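Local structure of GENE 22 product (Bacillus phage spp1, 2XC8) at residues Gly1-Leu13 / Thr108-Asp120. The protein is of undetermined function, but its fold resembles a domain of the receptor-binding protein of lactococcal phage p2. Sequence-based numbering, arbitrary orientation.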
loop_
_atom_site.group_PDB
_atom_site.type_symbol
_atom_site.label_atom_id
_atom_site.label_comp_id
_atom_site.label_asym_id
_atom_site.label_seq_id
_atom_site.Cartn_x
_atom_site.Cartn_y
_atom_site.Cartn_z
ATOM N N GLY B 1 -4.916 9.765 7.680
ATOM C CA GLY B 1 -4.946 8.270 7.809
ATOM C C GLY B 1 -3.560 7.667 7.911
ATOM O O GLY B 1 -2.623 8.316 8.384
ATOM N N ILE B 2 -3.431 6.417 7.472
ATOM C CA ILE B 2 -2.128 5.760 7.420
ATOM C C ILE B 2 -1.527 5.895 6.020
ATOM O O ILE B 2 -1.962 5.246 5.064
ATOM C CB ILE B 2 -2.179 4.284 7.895
ATOM C CG1 ILE B 2 -2.727 4.208 9.326
ATOM C CG2 ILE B 2 -0.789 3.656 7.830
ATOM C CD1 ILE B 2 -3.086 2.811 9.794
ATOM N N GLU B 3 -0.526 6.766 5.931
ATOM C CA GLU B 3 0.151 7.100 4.683
ATOM C C GLU B 3 1.111 5.988 4.272
ATOM O O GLU B 3 1.574 5.215 5.114
ATOM C CB GLU B 3 0.921 8.413 4.863
ATOM C CG GLU B 3 1.243 9.152 3.568
ATOM C CD GLU B 3 2.350 10.186 3.732
ATOM O OE1 GLU B 3 2.969 10.254 4.817
ATOM O OE2 GLU B 3 2.607 10.933 2.764
ATOM N N ILE B 4 1.404 5.908 2.976
ATOM C CA ILE B 4 2.386 4.954 2.475
ATOM C C ILE B 4 3.611 5.679 1.917
ATOM O O ILE B 4 3.485 6.604 1.105
ATOM C CB ILE B 4 1.765 3.967 1.453
ATOM C CG1 ILE B 4 0.848 2.985 2.198
ATOM C CG2 ILE B 4 2.852 3.230 0.663
ATOM C CD1 ILE B 4 0.178 1.931 1.332
ATOM N N VAL B 5 4.787 5.258 2.381
ATOM C CA VAL B 5 6.050 5.847 1.941
ATOM C C VAL B 5 6.936 4.802 1.257
ATOM O O VAL B 5 7.469 3.893 1.901
ATOM C CB VAL B 5 6.798 6.565 3.105
ATOM C CG1 VAL B 5 8.201 6.996 2.671
ATOM C CG2 VAL B 5 6.009 7.785 3.568
ATOM N N ASN B 6 7.060 4.944 -0.061
ATOM C CA ASN B 6 7.944 4.112 -0.868
ATOM C C ASN B 6 9.354 4.694 -0.870
ATOM O O ASN B 6 9.531 5.893 -1.102
ATOM C CB ASN B 6 7.430 4.018 -2.311
ATOM C CG ASN B 6 6.067 3.350 -2.411
ATOM O OD1 ASN B 6 5.107 3.947 -2.897
ATOM N ND2 ASN B 6 5.979 2.105 -1.955
ATOM N N ARG B 7 10.351 3.852 -0.607
ATOM C CA ARG B 7 11.749 4.285 -0.653
ATOM C C ARG B 7 12.690 3.224 -1.221
ATOM O O ARG B 7 12.559 2.035 -0.921
ATOM C CB ARG B 7 12.244 4.731 0.729
ATOM C CG ARG B 7 13.593 5.455 0.664
ATOM C CD ARG B 7 14.125 5.811 2.041
ATOM N NE ARG B 7 15.193 6.807 1.937
ATOM C CZ ARG B 7 15.052 8.094 2.240
ATOM N NH1 ARG B 7 13.889 8.559 2.689
ATOM N NH2 ARG B 7 16.083 8.919 2.105
ATOM N N LYS B 8 13.638 3.676 -2.040
ATOM C CA LYS B 8 14.687 2.820 -2.581
ATOM C C LYS B 8 15.826 2.692 -1.575
ATOM O O LYS B 8 16.422 3.692 -1.165
ATOM C CB LYS B 8 15.204 3.374 -3.914
ATOM C CG LYS B 8 14.194 3.296 -5.050
ATOM C CD LYS B 8 14.718 3.957 -6.312
ATOM C CE LYS B 8 13.694 3.876 -7.435
ATOM N NZ LYS B 8 14.177 4.541 -8.677
ATOM N N ALA B 9 16.113 1.456 -1.176
ATOM C CA ALA B 9 17.145 1.176 -0.179
ATOM C C ALA B 9 17.902 -0.110 -0.498
ATOM O O ALA B 9 17.413 -0.958 -1.251
ATOM C CB ALA B 9 16.528 1.103 1.215
ATOM N N VAL B 10 19.097 -0.241 0.077
ATOM C CA VAL B 10 19.905 -1.456 -0.044
ATOM C C VAL B 10 19.153 -2.629 0.587
ATOM O O VAL B 10 19.009 -3.690 -0.024
ATOM C CB VAL B 10 21.304 -1.285 0.611
ATOM C CG1 VAL B 10 22.125 -2.569 0.497
ATOM C CG2 VAL B 10 22.058 -0.118 -0.021
ATOM N N TRP B 11 18.672 -2.417 1.811
ATOM C CA TRP B 11 17.815 -3.376 2.496
ATOM C C TRP B 11 16.358 -3.110 2.143
ATOM O O TRP B 11 15.821 -2.044 2.454
ATOM C CB TRP B 11 18.007 -3.290 4.011
ATOM C CG TRP B 11 19.320 -3.816 4.498
ATOM C CD1 TRP B 11 20.481 -3.113 4.640
ATOM C CD2 TRP B 11 19.606 -5.154 4.923
ATOM N NE1 TRP B 11 21.475 -3.930 5.122
ATOM C CE2 TRP B 11 20.966 -5.189 5.304
ATOM C CE3 TRP B 11 18.847 -6.328 5.015
ATOM C CZ2 TRP B 11 21.583 -6.352 5.775
ATOM C CZ3 TRP B 11 19.462 -7.484 5.479
ATOM C CH2 TRP B 11 20.818 -7.487 5.852
ATOM N N TYR B 12 15.726 -4.079 1.485
ATOM C CA TYR B 12 14.319 -3.953 1.111
ATOM C C TYR B 12 13.510 -5.217 1.386
ATOM O O TYR B 12 14.045 -6.329 1.385
ATOM C CB TYR B 12 14.167 -3.490 -0.347
ATOM C CG TYR B 12 14.703 -4.436 -1.402
ATOM C CD1 TYR B 12 13.860 -5.339 -2.050
ATOM C CD2 TYR B 12 16.046 -4.406 -1.776
ATOM C CE1 TYR B 12 14.344 -6.202 -3.030
ATOM C CE2 TYR B 12 16.541 -5.264 -2.753
ATOM C CZ TYR B 12 15.684 -6.157 -3.377
ATOM O OH TYR B 12 16.169 -7.009 -4.343
ATOM N N LEU B 13 12.214 -5.021 1.620
ATOM C CA LEU B 13 11.306 -6.094 2.006
ATOM C C LEU B 13 10.189 -6.256 0.976
ATOM O O LEU B 13 9.503 -5.289 0.635
ATOM C CB LEU B 13 10.728 -5.801 3.396
ATOM C CG LEU B 13 9.811 -6.819 4.081
ATOM C CD1 LEU B 13 10.557 -8.095 4.442
ATOM C CD2 LEU B 13 9.174 -6.205 5.320
ATOM N N THR B 108 -9.616 6.891 15.157
ATOM C CA THR B 108 -8.853 7.640 14.159
ATOM C C THR B 108 -7.391 7.192 14.154
ATOM O O THR B 108 -6.743 7.135 15.204
ATOM C CB THR B 108 -8.945 9.167 14.402
ATOM O OG1 THR B 108 -10.320 9.564 14.476
ATOM C CG2 THR B 108 -8.259 9.945 13.285
ATOM N N ARG B 109 -6.888 6.868 12.966
ATOM C CA ARG B 109 -5.521 6.389 12.800
ATOM C C ARG B 109 -4.679 7.413 12.047
ATOM O O ARG B 109 -5.076 7.893 10.986
ATOM C CB ARG B 109 -5.510 5.053 12.052
ATOM C CG ARG B 109 -6.276 3.941 12.751
ATOM C CD ARG B 109 -6.576 2.800 11.799
ATOM N NE ARG B 109 -7.335 1.736 12.452
ATOM C CZ ARG B 109 -7.716 0.606 11.863
ATOM N NH1 ARG B 109 -7.412 0.372 10.592
ATOM N NH2 ARG B 109 -8.403 -0.297 12.549
ATOM N N GLU B 110 -3.524 7.747 12.614
ATOM C CA GLU B 110 -2.562 8.628 11.962
ATOM C C GLU B 110 -1.175 8.002 12.022
ATOM O O GLU B 110 -0.664 7.705 13.106
ATOM C CB GLU B 110 -2.567 10.021 12.607
ATOM C CG GLU B 110 -1.563 11.021 12.013
ATOM C CD GLU B 110 -1.845 11.395 10.560
ATOM O OE1 GLU B 110 -0.919 11.913 9.899
ATOM O OE2 GLU B 110 -2.980 11.180 10.076
ATOM N N GLY B 111 -0.574 7.793 10.854
ATOM C CA GLY B 111 0.749 7.186 10.785
ATOM C C GLY B 111 1.252 6.867 9.393
ATOM O O GLY B 111 0.787 7.437 8.402
ATOM N N THR B 112 2.208 5.943 9.331
ATOM C CA THR B 112 2.910 5.624 8.092
ATOM C C THR B 112 3.307 4.159 7.898
ATOM O O THR B 112 3.721 3.481 8.842
ATOM C CB THR B 112 4.242 6.415 7.984
ATOM O OG1 THR B 112 4.014 7.796 8.293
ATOM C CG2 THR B 112 4.831 6.311 6.586
ATOM N N ILE B 113 3.159 3.689 6.661
ATOM C CA ILE B 113 3.575 2.335 6.311
ATOM C C ILE B 113 4.770 2.583 5.388
ATOM O O ILE B 113 4.629 3.201 4.328
ATOM C CB ILE B 113 2.493 1.474 5.602
ATOM C CG1 ILE B 113 1.445 0.991 6.610
ATOM C CG2 ILE B 113 3.126 0.276 4.888
ATOM C CD1 ILE B 113 0.161 0.462 5.984
ATOM N N PHE B 114 5.945 2.121 5.807
ATOM C CA PHE B 114 7.164 2.266 5.015
ATOM C C PHE B 114 7.384 1.028 4.149
ATOM O O PHE B 114 7.564 -0.078 4.665
ATOM C CB PHE B 114 8.378 2.512 5.920
ATOM C CG PHE B 114 8.378 3.858 6.598
ATOM C CD1 PHE B 114 8.951 4.965 5.978
ATOM C CD2 PHE B 114 7.819 4.013 7.863
ATOM C CE1 PHE B 114 8.958 6.211 6.605
ATOM C CE2 PHE B 114 7.821 5.254 8.498
ATOM C CZ PHE B 114 8.390 6.355 7.867
ATOM N N LEU B 115 7.358 1.223 2.832
ATOM C CA LEU B 115 7.560 0.132 1.880
ATOM C C LEU B 115 8.899 0.274 1.166
ATOM O O LEU B 115 9.071 1.147 0.311
ATOM C CB LEU B 115 6.413 0.069 0.862
ATOM C CG LEU B 115 4.993 -0.255 1.343
ATOM C CD1 LEU B 115 4.027 -0.225 0.171
ATOM C CD2 LEU B 115 4.923 -1.607 2.048
ATOM N N TYR B 116 9.846 -0.592 1.522
ATOM C CA TYR B 116 11.197 -0.508 0.973
ATOM C C TYR B 116 11.289 -1.234 -0.367
ATOM O O TYR B 116 10.768 -2.338 -0.541
ATOM C CB TYR B 116 12.250 -0.838 2.037
ATOM C CG TYR B 116 12.203 0.124 3.208
ATOM C CD1 TYR B 116 12.804 1.382 3.133
ATOM C CD2 TYR B 116 11.531 -0.215 4.381
ATOM C CE1 TYR B 116 12.747 2.272 4.205
ATOM C CE2 TYR B 116 11.470 0.664 5.457
ATOM C CZ TYR B 116 12.078 1.905 5.363
ATOM O OH TYR B 116 12.021 2.777 6.425
ATOM N N GLU B 117 11.977 -0.576 -1.298
ATOM C CA GLU B 117 12.114 -1.080 -2.657
ATOM C C GLU B 117 13.561 -1.275 -3.120
ATOM O O GLU B 117 14.491 -0.737 -2.512
ATOM C CB GLU B 117 11.479 0.048 -3.472
ATOM C CG GLU B 117 10.621 -0.371 -4.651
ATOM C CD GLU B 117 10.016 0.841 -5.349
ATOM O OE1 GLU B 117 10.542 1.234 -6.414
ATOM O OE2 GLU B 117 9.030 1.411 -4.828
ATOM N N LYS B 118 13.741 -2.038 -4.199
ATOM C CA LYS B 118 15.053 -2.241 -4.829
ATOM C C LYS B 118 15.546 -0.956 -5.506
ATOM O O LYS B 118 14.759 -0.237 -6.126
ATOM C CB LYS B 118 14.976 -3.397 -5.841
ATOM C CG LYS B 118 16.226 -3.636 -6.709
ATOM C CD LYS B 118 17.384 -4.232 -5.915
ATOM C CE LYS B 118 18.482 -4.789 -6.853
ATOM N NZ LYS B 118 19.559 -5.469 -6.075
ATOM N N GLU B 119 16.844 -0.679 -5.383
ATOM C CA GLU B 119 17.457 0.523 -5.967
ATOM C C GLU B 119 17.591 0.454 -7.497
ATOM O O GLU B 119 17.246 -0.558 -8.114
ATOM C CB GLU B 119 18.818 0.813 -5.317
ATOM C CG GLU B 119 18.725 1.475 -3.939
ATOM C CD GLU B 119 20.084 1.797 -3.324
ATOM O OE1 GLU B 119 21.116 1.298 -3.825
ATOM O OE2 GLU B 119 20.117 2.552 -2.329
ATOM N N ASP B 120 18.089 1.545 -8.087
ATOM C CA ASP B 120 18.271 1.691 -9.542
ATOM C C ASP B 120 16.959 1.607 -10.321
ATOM O O ASP B 120 15.977 2.263 -9.976
ATOM C CB ASP B 120 19.290 0.682 -10.096
ATOM C CG ASP B 120 20.642 0.760 -9.397
ATOM O OD1 ASP B 120 20.954 1.804 -8.784
ATOM O OD2 ASP B 120 21.399 -0.231 -9.468
HETATM O O HOH W 1 -5.467 10.914 10.733
HETATM O O HOH W 2 18.637 -2.200 -3.622
#
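Ile-2 and Ile-113 meet on the tightly packed face of a two-stranded parallel ladder, a worked example of how one pair of strands can present two unlike surfaces. Ile-2 CG2, anti to its own nitrogen because chi1 is -58°, lies 3.7 Å from Ile-113 CG1. Two residues on, Ile-4 CG2 reaches Leu-115 CD1 at 3.7 Å, and Ile-17 of strand 17-19 packs on Ile-113 and Leu-115. Beneath the side chains the backbone bonds alternate in register from Gly-1 to Ala-9, among them Val-5 N to Ile-113 O at 2.8 Å, nearly straight at 173°. The other face is mixed: Val-5 packs against Thr-112 and Phe-114, but Glu-3 is exposed and Arg-7, its CB near the Tyr-116 ring, leads its extended chain away. After Val-10 the N-terminal segment turns to bring Tyr-12 against Lys-118, whose CB lies over the ring face, 3.9 Å from the centroid, a CH-pi contact; His-32 also stacks with this ring. At this same exposed end Lys-8 NZ bonds to Asp-120 O at 3.2 Å, though Asp-120 is poorly ordered. Glu-16 of the second subunit accepts a bond from Ile-4 N. This is the parallel edge pair of a mixed five-stranded sheet, 2-8 outermost within this chain, in an all-beta fold.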